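Local coordinates for pectinesterase inhibitor (Actinidia chinensis, PDB 1XG2) that inhibits plant pectin methylesterase by forming a complex with the enzyme, and may take part in regulating fruit ripening, at the interface of chains B and A. Coordinates in Å, arbitrary orientation; residue numbers count along the deposited sequence, not the author numbering. Chains: chain A, Pectinesterase inhibitor; chain B, Pectinesterase 1.

Contact 1: the interface of chains B and A. Residues chain B 188, 190-192; chain A 102, 106, 109-110, 141, 144.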
loop_
_atom_site.group_PDB
_atom_site.type_symbol
_atom_site.label_atom_id
_atom_site.label_comp_id
_atom_site.label_asym_id
_atom_site.label_seq_id
_atom_site.Cartn_x
_atom_site.Cartn_y
_atom_site.Cartn_z
ATOM N N ASP B 188 4.512 -12.014 3.440
ATOM C CA ASP B 188 5.033 -13.149 2.699
ATOM C C ASP B 188 6.355 -12.714 2.049
ATOM O O ASP B 188 6.405 -11.706 1.368
ATOM C CB ASP B 188 3.948 -13.516 1.687
ATOM C CG ASP B 188 4.315 -14.641 0.734
ATOM O OD1 ASP B 188 5.477 -15.070 0.611
ATOM O OD2 ASP B 188 3.417 -15.142 0.028
ATOM N N ASN B 190 7.984 -13.829 -0.408
ATOM C CA ASN B 190 8.014 -13.920 -1.856
ATOM C C ASN B 190 7.465 -12.648 -2.522
ATOM O O ASN B 190 7.590 -12.480 -3.733
ATOM C CB ASN B 190 7.231 -15.145 -2.359
ATOM C CG ASN B 190 7.681 -16.460 -1.710
ATOM O OD1 ASN B 190 6.859 -17.232 -1.195
ATOM N ND2 ASN B 190 8.971 -16.718 -1.741
ATOM N N GLN B 191 6.856 -11.768 -1.732
ATOM C CA GLN B 191 6.330 -10.503 -2.219
ATOM C C GLN B 191 7.452 -9.462 -2.341
ATOM O O GLN B 191 8.188 -9.229 -1.388
ATOM C CB GLN B 191 5.228 -9.967 -1.286
ATOM C CG GLN B 191 3.944 -10.792 -1.198
ATOM C CD GLN B 191 2.932 -10.192 -0.208
ATOM O OE1 GLN B 191 3.212 -10.062 0.995
ATOM N NE2 GLN B 191 1.771 -9.820 -0.710
ATOM N N ALA B 192 7.568 -8.833 -3.508
ATOM C CA ALA B 192 8.594 -7.797 -3.730
ATOM C C ALA B 192 8.071 -6.407 -3.343
ATOM O O ALA B 192 8.019 -5.463 -4.156
ATOM C CB ALA B 192 9.076 -7.810 -5.151
ATOM N N ASN A 102 5.183 -10.039 -10.177
ATOM C CA ASN A 102 5.263 -10.179 -8.718
ATOM C C ASN A 102 4.359 -9.151 -8.016
ATOM O O ASN A 102 3.513 -9.508 -7.207
ATOM C CB ASN A 102 6.706 -10.069 -8.226
ATOM C CG ASN A 102 6.832 -10.376 -6.764
ATOM O OD1 ASN A 102 6.306 -9.653 -5.892
ATOM N ND2 ASN A 102 7.539 -11.439 -6.472
ATOM N N SER A 106 1.250 -9.984 -5.746
ATOM C CA SER A 106 1.322 -9.528 -4.364
ATOM C C SER A 106 0.071 -8.743 -3.985
ATOM O O SER A 106 -0.457 -8.902 -2.879
ATOM C CB SER A 106 2.563 -8.656 -4.122
ATOM O OG SER A 106 3.750 -9.412 -4.180
ATOM N N PHE A 109 -2.911 -11.289 -3.637
ATOM C CA PHE A 109 -2.717 -11.904 -2.322
ATOM C C PHE A 109 -3.282 -11.032 -1.218
ATOM O O PHE A 109 -3.973 -11.506 -0.331
ATOM C CB PHE A 109 -1.208 -12.138 -2.110
ATOM C CG PHE A 109 -0.851 -12.777 -0.801
ATOM C CD1 PHE A 109 -0.395 -14.079 -0.762
ATOM C CD2 PHE A 109 -0.939 -12.070 0.389
ATOM C CE1 PHE A 109 -0.060 -14.678 0.447
ATOM C CE2 PHE A 109 -0.599 -12.656 1.597
ATOM C CZ PHE A 109 -0.158 -13.962 1.624
ATOM N N ASP A 110 -2.966 -9.747 -1.270
ATOM C CA ASP A 110 -3.362 -8.795 -0.238
ATOM C C ASP A 110 -4.845 -8.419 -0.255
ATOM O O ASP A 110 -5.340 -7.831 0.702
ATOM C CB ASP A 110 -2.541 -7.514 -0.378
ATOM C CG ASP A 110 -1.122 -7.665 0.134
ATOM O OD1 ASP A 110 -0.799 -8.670 0.821
ATOM O OD2 ASP A 110 -0.265 -6.790 -0.076
ATOM N N ASP A 141 0.508 -17.307 -3.737
ATOM C CA ASP A 141 1.887 -17.580 -3.363
ATOM C C ASP A 141 2.587 -18.500 -4.380
ATOM O O ASP A 141 3.783 -18.358 -4.615
ATOM C CB ASP A 141 1.948 -18.170 -1.967
ATOM C CG ASP A 141 3.293 -17.990 -1.328
ATOM O OD1 ASP A 141 3.922 -16.920 -1.503
ATOM O OD2 ASP A 141 3.792 -18.854 -0.609
ATOM N N LEU A 144 3.644 -16.112 -6.959
ATOM C CA LEU A 144 4.771 -15.310 -6.490
ATOM C C LEU A 144 6.081 -16.099 -6.574
ATOM O O LEU A 144 7.099 -15.576 -7.006
ATOM C CB LEU A 144 4.532 -14.833 -5.050
ATOM C CG LEU A 144 3.417 -13.802 -4.877
ATOM C CD1 LEU A 144 3.041 -13.615 -3.413
ATOM C CD2 LEU A 144 3.852 -12.449 -5.469
HETATM O O HOH W 1 5.560 -18.250 1.482
HETATM O O HOH W 2 0.884 -8.958 2.736
#

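Contact 2: the interface of chains B and A. Residues chain B 118-119, 138-140; chain A 85, 100, 103-104, 107.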
loop_
_atom_site.group_PDB
_atom_site.type_symbol
_atom_site.label_atom_id
_atom_site.label_comp_id
_atom_site.label_asym_id
_atom_site.label_seq_id
_atom_site.Cartn_x
_atom_site.Cartn_y
_atom_site.Cartn_z
ATOM N N ASP B 118 -1.199 1.042 -9.323
ATOM C CA ASP B 118 0.148 0.818 -9.797
ATOM C C ASP B 118 0.647 1.991 -10.629
ATOM O O ASP B 118 -0.127 2.615 -11.362
ATOM C CB ASP B 118 0.200 -0.462 -10.610
ATOM C CG ASP B 118 1.609 -0.885 -10.934
ATOM O OD1 ASP B 118 2.456 -0.903 -10.027
ATOM O OD2 ASP B 118 1.954 -1.247 -12.071
ATOM N N MET B 119 1.948 2.253 -10.523
ATOM C CA MET B 119 2.630 3.353 -11.195
ATOM C C MET B 119 1.943 4.695 -10.925
ATOM O O MET B 119 1.693 5.487 -11.825
ATOM C CB MET B 119 2.638 3.064 -12.696
ATOM C CG MET B 119 3.344 1.750 -13.036
ATOM S SD MET B 119 3.431 1.462 -14.808
ATOM C CE MET B 119 1.780 0.784 -15.029
ATOM N N SER B 138 -1.055 -1.251 -1.873
ATOM C CA SER B 138 -0.482 -2.234 -2.781
ATOM C C SER B 138 -0.057 -1.532 -4.036
ATOM O O SER B 138 -0.373 -0.353 -4.235
ATOM C CB SER B 138 -1.497 -3.337 -3.104
ATOM O OG SER B 138 -2.721 -2.787 -3.551
ATOM N N GLN B 139 0.650 -2.274 -4.879
ATOM C CA GLN B 139 1.190 -1.805 -6.155
ATOM C C GLN B 139 2.350 -0.835 -5.957
ATOM O O GLN B 139 2.785 -0.594 -4.830
ATOM C CB GLN B 139 0.110 -1.213 -7.087
ATOM C CG GLN B 139 -1.199 -1.991 -7.195
ATOM C CD GLN B 139 -1.106 -3.281 -8.015
ATOM O OE1 GLN B 139 -0.035 -3.855 -8.163
ATOM N NE2 GLN B 139 -2.246 -3.751 -8.512
ATOM N N ARG B 140 2.888 -0.326 -7.067
ATOM C CA ARG B 140 4.081 0.521 -7.034
ATOM C C ARG B 140 3.690 1.996 -6.990
ATOM O O ARG B 140 2.925 2.471 -7.834
ATOM C CB ARG B 140 4.985 0.264 -8.237
ATOM C CG ARG B 140 5.686 -1.080 -8.200
ATOM C CD ARG B 140 6.296 -1.512 -9.524
ATOM N NE ARG B 140 5.291 -1.739 -10.552
ATOM C CZ ARG B 140 5.484 -2.413 -11.700
ATOM N NH1 ARG B 140 6.659 -2.951 -11.997
ATOM N NH2 ARG B 140 4.481 -2.558 -12.540
ATOM N N SER A 85 -6.201 -7.645 -10.945
ATOM C CA SER A 85 -4.754 -7.717 -10.881
ATOM C C SER A 85 -4.235 -9.040 -11.416
ATOM O O SER A 85 -3.207 -9.073 -12.085
ATOM C CB SER A 85 -4.235 -7.465 -9.455
ATOM O OG SER A 85 -4.354 -6.087 -9.123
ATOM N N SER A 100 6.632 -6.827 -12.710
ATOM C CA SER A 100 5.224 -6.463 -12.640
ATOM C C SER A 100 4.380 -7.655 -12.226
ATOM O O SER A 100 3.423 -7.505 -11.485
ATOM C CB SER A 100 4.715 -5.886 -13.961
ATOM O OG SER A 100 5.363 -4.659 -14.248
ATOM N N ILE A 103 4.500 -7.889 -8.392
ATOM C CA ILE A 103 3.713 -6.806 -7.810
ATOM C C ILE A 103 2.199 -7.071 -7.901
ATOM O O ILE A 103 1.471 -6.872 -6.916
ATOM C CB ILE A 103 4.069 -5.473 -8.509
ATOM C CG1 ILE A 103 5.533 -5.091 -8.247
ATOM C CG2 ILE A 103 3.108 -4.354 -8.072
ATOM C CD1 ILE A 103 5.874 -4.813 -6.821
ATOM N N TYR A 104 1.723 -7.515 -9.059
ATOM C CA TYR A 104 0.293 -7.719 -9.236
ATOM C C TYR A 104 -0.190 -8.965 -8.490
ATOM O O TYR A 104 -1.273 -8.936 -7.913
ATOM C CB TYR A 104 -0.108 -7.760 -10.707
ATOM C CG TYR A 104 -0.194 -6.377 -11.316
ATOM C CD1 TYR A 104 0.942 -5.575 -11.401
ATOM C CD2 TYR A 104 -1.404 -5.847 -11.764
ATOM C CE1 TYR A 104 0.887 -4.308 -11.953
ATOM C CE2 TYR A 104 -1.460 -4.543 -12.333
ATOM C CZ TYR A 104 -0.296 -3.803 -12.421
ATOM O OH TYR A 104 -0.292 -2.525 -12.949
ATOM N N ALA A 107 -0.420 -7.916 -4.913
ATOM C CA ALA A 107 -1.624 -7.125 -4.670
ATOM C C ALA A 107 -2.852 -8.022 -4.544
ATOM O O ALA A 107 -3.712 -7.798 -3.682
ATOM C CB ALA A 107 -1.842 -6.083 -5.789
HETATM O O HOH W 3 1.559 -4.985 -4.817
#

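Contact 3: the interface of chains B and A. Residues chain B 78, 80-81; chain A 70-71, 73-74, 77-78, 118.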
loop_
_atom_site.group_PDB
_atom_site.type_symbol
_atom_site.label_atom_id
_atom_site.label_comp_id
_atom_site.label_asym_id
_atom_site.label_seq_id
_atom_site.Cartn_x
_atom_site.Cartn_y
_atom_site.Cartn_z
ATOM N N THR B 78 -14.670 0.123 8.046
ATOM C CA THR B 78 -13.394 -0.577 7.994
ATOM C C THR B 78 -12.317 0.458 7.699
ATOM O O THR B 78 -12.594 1.537 7.149
ATOM C CB THR B 78 -13.339 -1.660 6.913
ATOM O OG1 THR B 78 -13.435 -1.058 5.621
ATOM C CG2 THR B 78 -14.531 -2.611 6.998
ATOM N N PHE B 80 -10.043 0.100 5.449
ATOM C CA PHE B 80 -9.949 0.163 3.996
ATOM C C PHE B 80 -10.937 1.172 3.413
ATOM O O PHE B 80 -10.582 1.941 2.537
ATOM C CB PHE B 80 -10.167 -1.253 3.411
ATOM C CG PHE B 80 -10.029 -1.344 1.913
ATOM C CD1 PHE B 80 -11.141 -1.280 1.094
ATOM C CD2 PHE B 80 -8.790 -1.561 1.330
ATOM C CE1 PHE B 80 -11.018 -1.397 -0.293
ATOM C CE2 PHE B 80 -8.653 -1.680 -0.049
ATOM C CZ PHE B 80 -9.767 -1.597 -0.866
ATOM N N ARG B 81 -12.166 1.181 3.922
ATOM C CA ARG B 81 -13.227 2.049 3.392
ATOM C C ARG B 81 -13.350 3.403 4.126
ATOM O O ARG B 81 -14.275 4.166 3.844
ATOM C CB ARG B 81 -14.579 1.319 3.426
ATOM C CG ARG B 81 -14.777 0.295 2.344
ATOM C CD ARG B 81 -16.175 -0.338 2.376
ATOM N NE ARG B 81 -17.171 0.571 1.792
ATOM C CZ ARG B 81 -18.486 0.550 2.039
ATOM N NH1 ARG B 81 -19.026 -0.344 2.867
ATOM N NH2 ARG B 81 -19.275 1.447 1.448
ATOM N N GLY A 70 -20.617 -3.804 5.980
ATOM C CA GLY A 70 -19.474 -2.975 5.609
ATOM C C GLY A 70 -18.194 -3.798 5.483
ATOM O O GLY A 70 -17.352 -3.500 4.647
ATOM N N ARG A 71 -18.044 -4.815 6.326
ATOM C CA ARG A 71 -16.918 -5.741 6.231
ATOM C C ARG A 71 -16.993 -6.564 4.946
ATOM O O ARG A 71 -15.996 -6.683 4.201
ATOM C CB ARG A 71 -16.827 -6.623 7.473
ATOM C CG ARG A 71 -16.453 -5.832 8.697
ATOM C CD ARG A 71 -16.493 -6.611 9.992
ATOM N NE ARG A 71 -15.898 -5.821 11.055
ATOM C CZ ARG A 71 -15.331 -6.311 12.143
ATOM N NH1 ARG A 71 -14.790 -5.479 13.019
ATOM N NH2 ARG A 71 -15.322 -7.611 12.386
ATOM N N GLU A 73 -18.542 -5.673 2.251
ATOM C CA GLU A 73 -18.399 -4.796 1.096
ATOM C C GLU A 73 -16.922 -4.516 0.850
ATOM O O GLU A 73 -16.484 -4.457 -0.289
ATOM C CB GLU A 73 -19.186 -3.498 1.248
ATOM C CG GLU A 73 -19.147 -2.620 -0.009
ATOM C CD GLU A 73 -19.712 -3.306 -1.269
ATOM O OE1 GLU A 73 -20.701 -4.074 -1.156
ATOM O OE2 GLU A 73 -19.170 -3.082 -2.389
ATOM N N THR A 74 -16.159 -4.382 1.924
ATOM C CA THR A 74 -14.712 -4.192 1.826
ATOM C C THR A 74 -14.083 -5.436 1.181
ATOM O O THR A 74 -13.258 -5.340 0.268
ATOM C CB THR A 74 -14.150 -3.936 3.235
ATOM O OG1 THR A 74 -14.522 -2.621 3.668
ATOM C CG2 THR A 74 -12.629 -3.929 3.262
ATOM N N GLU A 77 -14.836 -5.444 -2.554
ATOM C CA GLU A 77 -14.003 -4.491 -3.313
ATOM C C GLU A 77 -12.580 -5.022 -3.506
ATOM O O GLU A 77 -12.007 -4.924 -4.589
ATOM C CB GLU A 77 -13.986 -3.128 -2.617
ATOM C CG GLU A 77 -15.324 -2.407 -2.717
ATOM C CD GLU A 77 -15.427 -1.138 -1.865
ATOM O OE1 GLU A 77 -16.551 -0.574 -1.785
ATOM O OE2 GLU A 77 -14.414 -0.704 -1.280
ATOM N N ASN A 78 -12.040 -5.627 -2.458
ATOM C CA ASN A 78 -10.711 -6.220 -2.502
ATOM C C ASN A 78 -10.618 -7.398 -3.448
ATOM O O ASN A 78 -9.638 -7.523 -4.184
ATOM C CB ASN A 78 -10.263 -6.631 -1.105
ATOM C CG ASN A 78 -9.667 -5.474 -0.338
ATOM O OD1 ASN A 78 -8.468 -5.188 -0.441
ATOM N ND2 ASN A 78 -10.490 -4.807 0.444
ATOM N N SER A 118 -10.029 -6.913 7.969
ATOM C CA SER A 118 -11.263 -6.156 8.206
ATOM C C SER A 118 -12.186 -6.824 9.226
ATOM O O SER A 118 -13.138 -6.201 9.709
ATOM C CB SER A 118 -12.032 -5.969 6.896
ATOM O OG SER A 118 -11.262 -5.241 5.949
HETATM O O HOH W 4 -9.902 -2.709 6.492
#

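Contact 1: the interface of chains B and A
With CG anti to its backbone N (chi1 -173°), A:Asn102 swings its amide off helix 98-118 onto the backbone of B:Asn190 and B:Ala192, while B:Gln191, extended beyond CG (chi2 178°), sends its amide along the same helix to A:Asp110. The A:Asn102 amide reads two peptide groups at once: ND2 donates to B:Asn190 O at 2.9 Å, nearly along the C=O axis, and OD1 accepts from B:Ala192 N at 2.8 Å. The hydroxyl of A:Ser106 donates to the same OD1 from the opposite face of the amide, at OG to OD1 3.1 Å, a second-shell bond that should resist rotation of the amide. B:Gln191 and A:Asp110 meet tip to tip with their planes 79° apart; NE2 donates from its own amide plane to OD1, 3.2 Å away, arriving above the carboxylate. The stem of B:Gln191 lies against A:Leu144, CG to CD1 being 3.7 Å. On helix 127-149, A:Asp141 turns its carboxylate toward that of B:Asp188, but the separation of 2.4 Å between A:Asp141 OD1 and B:Asp188 OD2 is doubtful. Water 1 ties the acidic cluster together through B:Asp188 OD1, B:Asn190 OD1 and A:Asp141 OD2. Water 2 closes the other end, 2.6 Å from A:Asp110 OD1 and also next to B:Gln191 OE1.

Contact 2: the interface of chains B and A
Helix 98-118 of the inhibitor's four-helix bundle presents A:Ser100, A:Ile103, A:Tyr104 and A:Ala107 to the enzyme's beta-helix, where B:Arg140 begins strand 140-144 beside the loop residue B:Asp118. B:Arg140 grips B:Asp118 side-on: NE donates to OD1 at 3.0 Å and NH2 forms a salt bridge to OD2 at 2.9 Å, both on syn lone pairs and close to the guanidinium plane. The anti lone pair of OD1 takes the backbone N of B:Arg140, so these bonds from B:Arg140 already orient the carboxylate on the enzyme's own side. A:Tyr104 adds another, its phenol OH donating to OD2 at 2.7 Å from above the carboxylate plane, with ring and carboxylate 83° apart. NH2 of B:Arg140 also gives a hydrogen bond to A:Ser100 OG at 2.8 Å, tilted 16° from the guanidinium plane. An alanine in place of B:Arg140 would probably leave the B:Asp118 carboxylate without its charge partner and freer to turn away from A:Tyr104, and A:Ser100 OG without its donor. B:Gln139, bent at chi2 (-74°), folds its amide between A:Tyr104 and A:Ala107; OE1 stands 3.8 Å over one face of the ring, toward its rim. Water 3 joins B:Gln139 N to A:Ile103 O. The patch thus sets a loop and strand start of the beta-helix against one helical surface, its centre about 19 Å from the active-site residue B:Asp132.

Contact 3: the interface of chains B and A
This is a heterodimeric enzyme-inhibitor interface of mixed polar and apolar character, in which helix 66-95 of the inhibitor packs on the enzyme segment containing 3-10 helix 80-82 and so helps hold the inhibitor on the enzyme. B:Thr78 and A:Thr74 meet tip to tip, their hydroxyls hydrogen-bonded at OG1 to OG1 2.7 Å, with the direction undecided from the model. Neighbours position both groups: B:Arg81 N donates to B:Thr78 OG1, and A:Thr74 OG1 donates to A:Gly70 O one helical turn back. B:Phe80, with CG anti to its backbone N (chi1 -177°), extends its ring over A:Asn78. The amide ND2 stands 3.4 Å above the plane of the B:Phe80 ring, over its centre, with ring and amide planes 50° apart; it is held there by a bond to A:Thr74 O at 2.8 Å. The methyl CG2 of A:Thr74 fills in against B:Phe80 CB at 3.6 Å. B:Arg81 bends at chi3 (78°) and lays one guanidinium face over the stem of A:Glu73, CG lying 3.6 Å from that plane. Its NE faces A:Glu77 OE1 at 3.8 Å, a long salt bridge. Water 4 bridges B:Phe80 N and the hydroxyl of A:Ser118, with OG to water 2.9 Å.

Contact 1 and contact 2 lie about 10 Å apart by their C-alpha centres and share helix 98-118 of the inhibitor, with their residues interleaved along it. Contact 3 stands about 21 Å from contact 1 and 19 Å from contact 2. It rests mainly on helix 66-95, which also supplies A:Ser85 to contact 2, while A:Ser118 brings the end of helix 98-118 into contact 3. Contact 1 alone recruits helix 127-149. On the enzyme the contacts use separate sequence segments. Together they set helices 66-95, 98-118 and 127-149 against the beta-helix, a spread that is likely to define the inhibitor's orientation.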